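PDB 2FTW: dihydropyrimidine amidohydrolase from Dictyostelium discoideum, which catalyses the reversible, zinc-dependent hydrolytic ring opening of dihydropyrimidines, the second step of reductive pyrimidine degradation. Local coordinates for residues M208-T211 / G212-H216; F294-G297 / P298-P302; G347-G350 / V351-M355; T439-G443 / N444-S448. All blocks are in the same frame, centred on the assembly; numbering follows the deposited sequence.

Overall arrangement
The four contacts are local ones, between neighbours along the chain, and they differ with their place in this (beta-alpha)8-barrel amidohydrolase. Contacts 1 and 2 touch through His216 and the Met296 carbonyl region; contacts 2 and 3 touch through the backbone bond between Val295 and Gly347. Contact 1 lies at a subunit interface, contact 2 deeper, beside the zinc ions, and contact 3 wholly within one chain. Contact 4 touches none of the others; contact 3 is nearest, about 6 Å away between nearest atoms. A methyl against glycine backbone marks contact 1, prolines and a water contact 2, a water-linked polar cluster contact 3, and antiparallel strand pairing with a bulge contact 4, all largely buried.

Contact 1 of 4, residues M208-T211 / G212-H216; sequences MGIT and GPEGH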
# COMPACT_ATOMS: atom_id res chain seq x y z
N MET A 208 -30.33 20.76 -4.10
CA MET A 208 -30.42 20.24 -5.46
C MET A 208 -31.76 19.55 -5.72
O MET A 208 -32.01 19.09 -6.84
CB MET A 208 -29.29 19.25 -5.73
CG MET A 208 -27.93 19.91 -5.88
SD MET A 208 -26.56 18.77 -6.11
CE MET A 208 -26.99 18.02 -7.66
N GLY A 209 -32.60 19.44 -4.69
CA GLY A 209 -33.88 18.73 -4.78
C GLY A 209 -33.79 17.21 -4.64
O GLY A 209 -34.77 16.50 -4.93
N ILE A 210 -32.65 16.71 -4.18
CA ILE A 210 -32.44 15.27 -4.01
C ILE A 210 -32.88 14.90 -2.58
O ILE A 210 -32.07 14.83 -1.65
CB ILE A 210 -30.97 14.86 -4.29
CG1 ILE A 210 -30.53 15.38 -5.67
CG2 ILE A 210 -30.80 13.33 -4.23
CD1 ILE A 210 -29.01 15.26 -5.95
N THR A 211 -34.19 14.68 -2.43
CA THR A 211 -34.83 14.54 -1.12
C THR A 211 -34.95 13.10 -0.64
O THR A 211 -35.09 12.86 0.56
CB THR A 211 -36.25 15.17 -1.10
OG1 THR A 211 -37.05 14.60 -2.15
CG2 THR A 211 -36.16 16.67 -1.30
N GLY A 212 -34.88 12.16 -1.58
CA GLY A 212 -35.06 10.74 -1.28
C GLY A 212 -33.90 10.16 -0.48
O GLY A 212 -32.89 10.83 -0.28
N PRO A 213 -34.03 8.90 -0.05
CA PRO A 213 -32.99 8.21 0.72
C PRO A 213 -31.60 8.17 0.05
O PRO A 213 -30.59 8.27 0.75
CB PRO A 213 -33.56 6.78 0.88
CG PRO A 213 -35.01 6.97 0.79
CD PRO A 213 -35.19 8.01 -0.27
N GLU A 214 -31.57 8.07 -1.27
CA GLU A 214 -30.31 8.11 -2.02
C GLU A 214 -29.51 9.39 -1.74
O GLU A 214 -28.28 9.38 -1.84
CB GLU A 214 -30.55 7.95 -3.53
CG GLU A 214 -31.17 9.14 -4.27
CD GLU A 214 -32.68 9.19 -4.18
OE1 GLU A 214 -33.26 8.48 -3.32
OE2 GLU A 214 -33.29 9.97 -4.95
N GLY A 215 -30.22 10.47 -1.41
CA GLY A 215 -29.63 11.71 -0.96
C GLY A 215 -28.79 11.54 0.28
O GLY A 215 -27.80 12.24 0.47
N HIS A 216 -29.20 10.59 1.13
CA HIS A 216 -28.44 10.23 2.31
C HIS A 216 -26.99 9.79 1.99
O HIS A 216 -26.05 10.36 2.54
CB HIS A 216 -29.19 9.14 3.09
CG HIS A 216 -28.64 8.88 4.45
ND1 HIS A 216 -28.74 9.78 5.48
CD2 HIS A 216 -27.97 7.81 4.95
CE1 HIS A 216 -28.17 9.29 6.56
NE2 HIS A 216 -27.70 8.09 6.27
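The link between helices 195-207 and 214-219 closes where Ile210 packs on Gly215, as the chain turns into the second helix. The methyl CG2 of Ile210 lies 3.8 Å from Gly215 CA, and Glu214 CG is a further neighbour of the same methyl, 4.2 Å from Ile210 CG2. With chi1 of -53°, CG2 stands opposite the backbone N of Ile210, and this branch rather than CG1 does the touching. The methyl lies directly against the backbone of Gly215, which has no side chain. Gly209, the first residue past the preceding helix, has positive phi in a Schellman motif, and Ile210 is the centre of an inverse gamma turn, leading the chain into the next helix. Gly215 N donates to Gly212 O at 2.9 Å where the chain enters helix 214-219. Glu214 folds its carboxylate back over Gly212, Glu214 OE1 lying 3.5 Å from Gly212 CA. The same carboxylate is gripped by another copy of the protein: OE1 forms a salt bridge with Arg490 of the second subunit, and OE2 accepts from Val488 N of that subunit.

Contact 2 of 4, residues F294-G297 / P298-P302; sequences FVMG and PPIRP
Ile300 carries CG1 beside its own backbone N, with chi1 of -55°, and its extended chi2 of 162° sends CD1 back to Phe294. CD1 arrives at the edge of the phenyl ring, near its plane, with Phe294 CD2 4.2 Å from Ile300 CD1. The same methyl also lies 3.6 Å from Phe294 O. Met296 holds CG between its backbone N and carbonyl carbon, chi1 62°, which sets this methylene against the flank of Ile300, Met296 CG to Ile300 CG1 being 4.3 Å. A bend at chi3 then brings the terminal methyl round to the carbonyl two residues on, Met296 CE lying 3.5 Å from Pro298 O. The turn between the two sides is made by a cis peptide bond between Gly297 and Pro298. It brings Pro299 CA to 3.4 Å from Met296 O, a CA-H...O contact. Farther from the turn the sides are joined through a water, which donates to Phe294 O and accepts from Ile300 N, each 2.9 Å from the water oxygen; it ties the two backbones together where they have no direct hydrogen bond. Met296 O also takes a hydrogen bond from His216 NE2, and Pro298 O one from Gln249 NE2. The loop touches the binuclear zinc site of the (beta-alpha)8 barrel, Pro298 packing on the zinc ligand His247 and Met296 on the zinc ligand Asp325. It runs between helices 288-292 and 306-316, with helix 214-219 packed against Val295 and Pro299.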
# COMPACT_ATOMS: atom_id res chain seq x y z
N PHE A 294 -33.34 1.25 4.65
CA PHE A 294 -31.93 0.90 4.74
C PHE A 294 -31.07 2.07 5.21
O PHE A 294 -29.84 1.93 5.30
CB PHE A 294 -31.43 0.38 3.40
CG PHE A 294 -31.85 -1.03 3.09
CD1 PHE A 294 -33.16 -1.32 2.77
CD2 PHE A 294 -30.92 -2.05 3.06
CE1 PHE A 294 -33.55 -2.61 2.45
CE2 PHE A 294 -31.30 -3.34 2.73
CZ PHE A 294 -32.63 -3.61 2.44
N VAL A 295 -31.72 3.20 5.51
CA VAL A 295 -31.02 4.40 5.94
C VAL A 295 -30.52 4.26 7.38
O VAL A 295 -31.27 3.92 8.32
CB VAL A 295 -31.91 5.69 5.78
CG1 VAL A 295 -31.25 6.90 6.42
CG2 VAL A 295 -32.18 5.98 4.29
N MET A 296 -29.22 4.49 7.53
CA MET A 296 -28.56 4.56 8.82
C MET A 296 -27.31 5.41 8.62
O MET A 296 -27.00 5.80 7.50
CB MET A 296 -28.19 3.16 9.31
CG MET A 296 -27.21 2.40 8.43
SD MET A 296 -26.39 1.06 9.32
CE MET A 296 -25.18 1.93 10.32
N GLY A 297 -26.57 5.66 9.70
CA GLY A 297 -25.38 6.49 9.62
C GLY A 297 -24.21 5.87 10.37
O GLY A 297 -24.38 5.47 11.53
N PRO A 298 -23.04 5.76 9.72
CA PRO A 298 -22.81 6.06 8.30
C PRO A 298 -23.65 5.18 7.38
O PRO A 298 -24.07 4.09 7.79
CB PRO A 298 -21.32 5.77 8.10
CG PRO A 298 -20.85 5.09 9.34
CD PRO A 298 -21.81 5.38 10.42
N PRO A 299 -23.91 5.65 6.15
CA PRO A 299 -24.71 4.82 5.25
C PRO A 299 -24.04 3.51 4.87
O PRO A 299 -22.81 3.40 4.89
CB PRO A 299 -24.90 5.71 4.00
CG PRO A 299 -24.39 7.06 4.35
CD PRO A 299 -23.48 6.91 5.52
N ILE A 300 -24.87 2.52 4.53
CA ILE A 300 -24.42 1.30 3.86
C ILE A 300 -23.93 1.68 2.46
O ILE A 300 -24.57 2.48 1.76
CB ILE A 300 -25.55 0.21 3.78
CG1 ILE A 300 -26.12 -0.10 5.17
CG2 ILE A 300 -25.01 -1.07 3.18
CD1 ILE A 300 -27.50 -0.80 5.14
N ARG A 301 -22.78 1.16 2.07
CA ARG A 301 -22.06 1.70 0.92
C ARG A 301 -22.52 1.04 -0.37
O ARG A 301 -22.71 -0.17 -0.39
CB ARG A 301 -20.54 1.56 1.10
CG ARG A 301 -19.99 2.27 2.35
CD ARG A 301 -20.39 3.74 2.35
NE ARG A 301 -19.93 4.50 3.50
CZ ARG A 301 -20.23 5.78 3.71
NH1 ARG A 301 -19.77 6.40 4.78
NH2 ARG A 301 -20.99 6.45 2.84
N PRO A 302 -22.72 1.84 -1.43
CA PRO A 302 -23.14 1.28 -2.71
C PRO A 302 -22.04 0.57 -3.49
O PRO A 302 -22.38 -0.21 -4.38
CB PRO A 302 -23.70 2.49 -3.47
CG PRO A 302 -22.99 3.65 -2.93
CD PRO A 302 -22.63 3.31 -1.49
O HOH W 1 -27.54 3.55 4.42

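Contact 3 of 4, residues G347-G350 / V351-M355; sequences GVNG and VEDRM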
# COMPACT_ATOMS: atom_id res chain seq x y z
N GLY A 347 -31.33 4.08 11.15
CA GLY A 347 -31.11 2.79 11.77
C GLY A 347 -31.75 1.61 11.06
O GLY A 347 -32.81 1.75 10.44
N VAL A 348 -31.09 0.46 11.17
CA VAL A 348 -31.58 -0.80 10.62
C VAL A 348 -31.59 -1.93 11.68
O VAL A 348 -31.17 -1.72 12.83
CB VAL A 348 -30.75 -1.23 9.38
CG1 VAL A 348 -30.84 -0.17 8.32
CG2 VAL A 348 -29.29 -1.49 9.75
N ASN A 349 -32.08 -3.10 11.29
CA ASN A 349 -32.06 -4.29 12.14
C ASN A 349 -30.77 -5.09 12.00
O ASN A 349 -30.03 -4.95 11.03
CB ASN A 349 -33.26 -5.22 11.84
CG ASN A 349 -33.21 -5.81 10.44
OD1 ASN A 349 -33.62 -5.17 9.47
ND2 ASN A 349 -32.72 -7.04 10.33
N GLY A 350 -30.54 -5.96 12.97
CA GLY A 350 -29.53 -7.00 12.81
C GLY A 350 -29.28 -7.95 13.96
O GLY A 350 -28.61 -8.96 13.78
N VAL A 351 -29.80 -7.64 15.14
CA VAL A 351 -29.50 -8.44 16.34
C VAL A 351 -29.77 -9.95 16.12
O VAL A 351 -28.94 -10.79 16.50
CB VAL A 351 -30.20 -7.90 17.61
CG1 VAL A 351 -31.68 -8.31 17.66
CG2 VAL A 351 -29.46 -8.37 18.86
N GLU A 352 -30.89 -10.27 15.47
CA GLU A 352 -31.24 -11.67 15.23
C GLU A 352 -30.34 -12.33 14.19
O GLU A 352 -29.88 -13.46 14.36
CB GLU A 352 -32.71 -11.81 14.79
CG GLU A 352 -33.21 -13.28 14.74
CD GLU A 352 -34.70 -13.41 14.49
OE1 GLU A 352 -35.46 -12.43 14.63
OE2 GLU A 352 -35.14 -14.53 14.17
N ASP A 353 -30.08 -11.63 13.10
CA ASP A 353 -29.46 -12.26 11.94
C ASP A 353 -27.94 -12.11 11.82
O ASP A 353 -27.34 -12.70 10.93
CB ASP A 353 -30.19 -11.76 10.70
CG ASP A 353 -31.67 -12.13 10.73
OD1 ASP A 353 -31.97 -13.34 10.77
OD2 ASP A 353 -32.53 -11.23 10.76
N ARG A 354 -27.33 -11.37 12.74
CA ARG A 354 -25.88 -11.10 12.70
C ARG A 354 -25.07 -12.36 12.46
O ARG A 354 -24.31 -12.44 11.51
CB ARG A 354 -25.40 -10.44 14.00
CG ARG A 354 -23.88 -10.18 14.06
CD ARG A 354 -23.43 -9.47 15.32
NE ARG A 354 -23.70 -10.28 16.50
CZ ARG A 354 -22.79 -10.80 17.33
NH1 ARG A 354 -23.22 -11.56 18.34
NH2 ARG A 354 -21.49 -10.57 17.19
N MET A 355 -25.25 -13.35 13.30
CA MET A 355 -24.39 -14.53 13.25
C MET A 355 -24.55 -15.39 12.00
O MET A 355 -23.56 -15.92 11.49
CB MET A 355 -24.58 -15.36 14.52
CG MET A 355 -23.80 -14.70 15.65
SD MET A 355 -23.87 -15.57 17.17
CE MET A 355 -22.98 -17.07 16.80
O HOH W 2 -31.70 -9.28 12.41
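Asn349 and Asp353 turn their polar ends to the same water instead of to each other, leaving Asn349 ND2 4.2 Å from Asp353 OD2. With CG held between its backbone N and carbonyl carbon (chi1 65°), Asn349 points ND2 at the water and donates to it over 3.2 Å. The water donates to Asp353 OD2 at 2.7 Å, roughly at right angles to the ND2 direction, and accepts from Asp353 N at 2.9 Å on the side away from ND2, binding backbone and carboxylate of one residue. Both side chains have further partners in one loop: Asn349 OD1 accepts from Ile426 N, and Asp353 OD2 is bonded to Asn425 ND2. This cluster lies at the entry to helix 354-363. Here Gly350 O receives a weak bond from Arg354 N, 2.9 Å long with an angle of 130° at the hydrogen, and Arg354 CB lies 3.5 Å from Gly350 O. Arg354 leads away from the loop, its CG opposite the backbone N at chi1 178°, and its guanidinium bonds to Thr94 OG1 through NH1. Asn326 OD1 accepts from the backbone N of both Gly350 and Val351, while the side chain of Val351 packs on helix 82-91 and Asp64.

Contact 4 of 4, residues T439-G443 / N444-S448; sequences TIVAG and NIVWS
Val441 and Asn444 pair through two backbone bonds, each 2.9 Å long: Val441 N to Asn444 O and Asn444 N to Val441 O. The first lies in the plane of its acceptor carbonyl; in the second the donor stands well above that plane. At the far end Thr439 N donates to Trp447 O over 2.9 Å. Thr439 O receives two N-H groups from successive residues, Val446 N at 3.2 Å and nearly straight at 170°, and Trp447 N by a weak bond. A water adds one more link at the turn, donating to Val441 O and accepting from Asn444 ND2, while Asn444 OD1 accepts from Gly8 N. Outward from the backbone, Val441 and Val446 meet at about a right angle, Val441 CG2 lying 3.7 Å from Val446 CG2. Thr439 sets its hydroxyl obliquely to the indole, with OG1 3.7 Å from Trp447 CD1; this hydroxyl is bonded to Val90 O. On the other face of the sheet the CG1 atoms of Ile440 and Ile445 are 4.2 Å apart, and these two side chains pack on strand 10-13. Val441 and Val446 both rest on Val90 of helix 82-91, and the Trp447 ring meets that of His419 edge-to-face. The whole is a beta hairpin of strands 431-441 and 444-448, probably part of the beta-sandwich beside the barrel, closed by a type I' turn through Ala442 and Gly443, with a classic beta bulge where Val446 and Trp447 both face Thr439.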
# COMPACT_ATOMS: atom_id res chain seq x y z
N THR A 439 -30.35 -22.14 21.69
CA THR A 439 -29.57 -21.18 22.46
C THR A 439 -29.81 -21.48 23.95
O THR A 439 -30.91 -21.85 24.36
CB THR A 439 -29.97 -19.73 22.12
OG1 THR A 439 -29.96 -19.57 20.69
CG2 THR A 439 -29.01 -18.71 22.74
N ILE A 440 -28.75 -21.36 24.73
CA ILE A 440 -28.77 -21.64 26.15
C ILE A 440 -28.14 -20.46 26.88
O ILE A 440 -27.00 -20.09 26.59
CB ILE A 440 -28.00 -22.95 26.47
CG1 ILE A 440 -28.69 -24.15 25.81
CG2 ILE A 440 -27.87 -23.17 27.97
CD1 ILE A 440 -27.83 -25.38 25.67
N VAL A 441 -28.89 -19.86 27.79
CA VAL A 441 -28.40 -18.76 28.63
C VAL A 441 -28.46 -19.21 30.09
O VAL A 441 -29.51 -19.65 30.56
CB VAL A 441 -29.26 -17.48 28.43
CG1 VAL A 441 -28.87 -16.37 29.41
CG2 VAL A 441 -29.19 -17.01 26.98
N ALA A 442 -27.33 -19.11 30.78
CA ALA A 442 -27.20 -19.48 32.19
C ALA A 442 -27.74 -20.88 32.46
O ALA A 442 -28.47 -21.09 33.42
CB ALA A 442 -27.87 -18.46 33.10
N GLY A 443 -27.36 -21.82 31.60
CA GLY A 443 -27.77 -23.21 31.71
C GLY A 443 -29.22 -23.52 31.38
O GLY A 443 -29.66 -24.63 31.59
N ASN A 444 -29.96 -22.54 30.86
CA ASN A 444 -31.39 -22.69 30.56
C ASN A 444 -31.64 -22.52 29.06
O ASN A 444 -31.07 -21.61 28.43
CB ASN A 444 -32.22 -21.64 31.31
CG ASN A 444 -32.21 -21.84 32.83
OD1 ASN A 444 -32.41 -22.94 33.33
ND2 ASN A 444 -32.02 -20.75 33.56
N ILE A 445 -32.50 -23.38 28.51
CA ILE A 445 -32.89 -23.25 27.10
C ILE A 445 -33.85 -22.08 26.94
O ILE A 445 -34.90 -22.03 27.59
CB ILE A 445 -33.56 -24.54 26.55
CG1 ILE A 445 -32.52 -25.66 26.41
CG2 ILE A 445 -34.24 -24.28 25.17
CD1 ILE A 445 -33.11 -27.02 25.98
N VAL A 446 -33.49 -21.16 26.05
CA VAL A 446 -34.30 -19.97 25.75
C VAL A 446 -34.74 -19.94 24.28
O VAL A 446 -35.64 -19.19 23.92
CB VAL A 446 -33.54 -18.67 26.10
CG1 VAL A 446 -33.41 -18.52 27.62
CG2 VAL A 446 -32.17 -18.62 25.43
N TRP A 447 -34.08 -20.75 23.44
CA TRP A 447 -34.47 -20.97 22.06
C TRP A 447 -34.19 -22.43 21.70
O TRP A 447 -33.08 -22.94 21.95
CB TRP A 447 -33.68 -20.02 21.14
CG TRP A 447 -33.84 -20.24 19.67
CD1 TRP A 447 -32.94 -20.83 18.84
CD2 TRP A 447 -34.93 -19.82 18.84
NE1 TRP A 447 -33.40 -20.82 17.55
CE2 TRP A 447 -34.62 -20.21 17.52
CE3 TRP A 447 -36.14 -19.17 19.09
CZ2 TRP A 447 -35.48 -19.97 16.44
CZ3 TRP A 447 -37.00 -18.92 18.00
CH2 TRP A 447 -36.66 -19.33 16.70
N SER A 448 -35.19 -23.09 21.13
CA SER A 448 -35.09 -24.49 20.69
C SER A 448 -36.32 -24.87 19.87
O SER A 448 -37.39 -24.28 20.05
CB SER A 448 -34.99 -25.44 21.89
OG SER A 448 -36.26 -25.62 22.51
O HOH W 3 -31.46 -18.35 31.64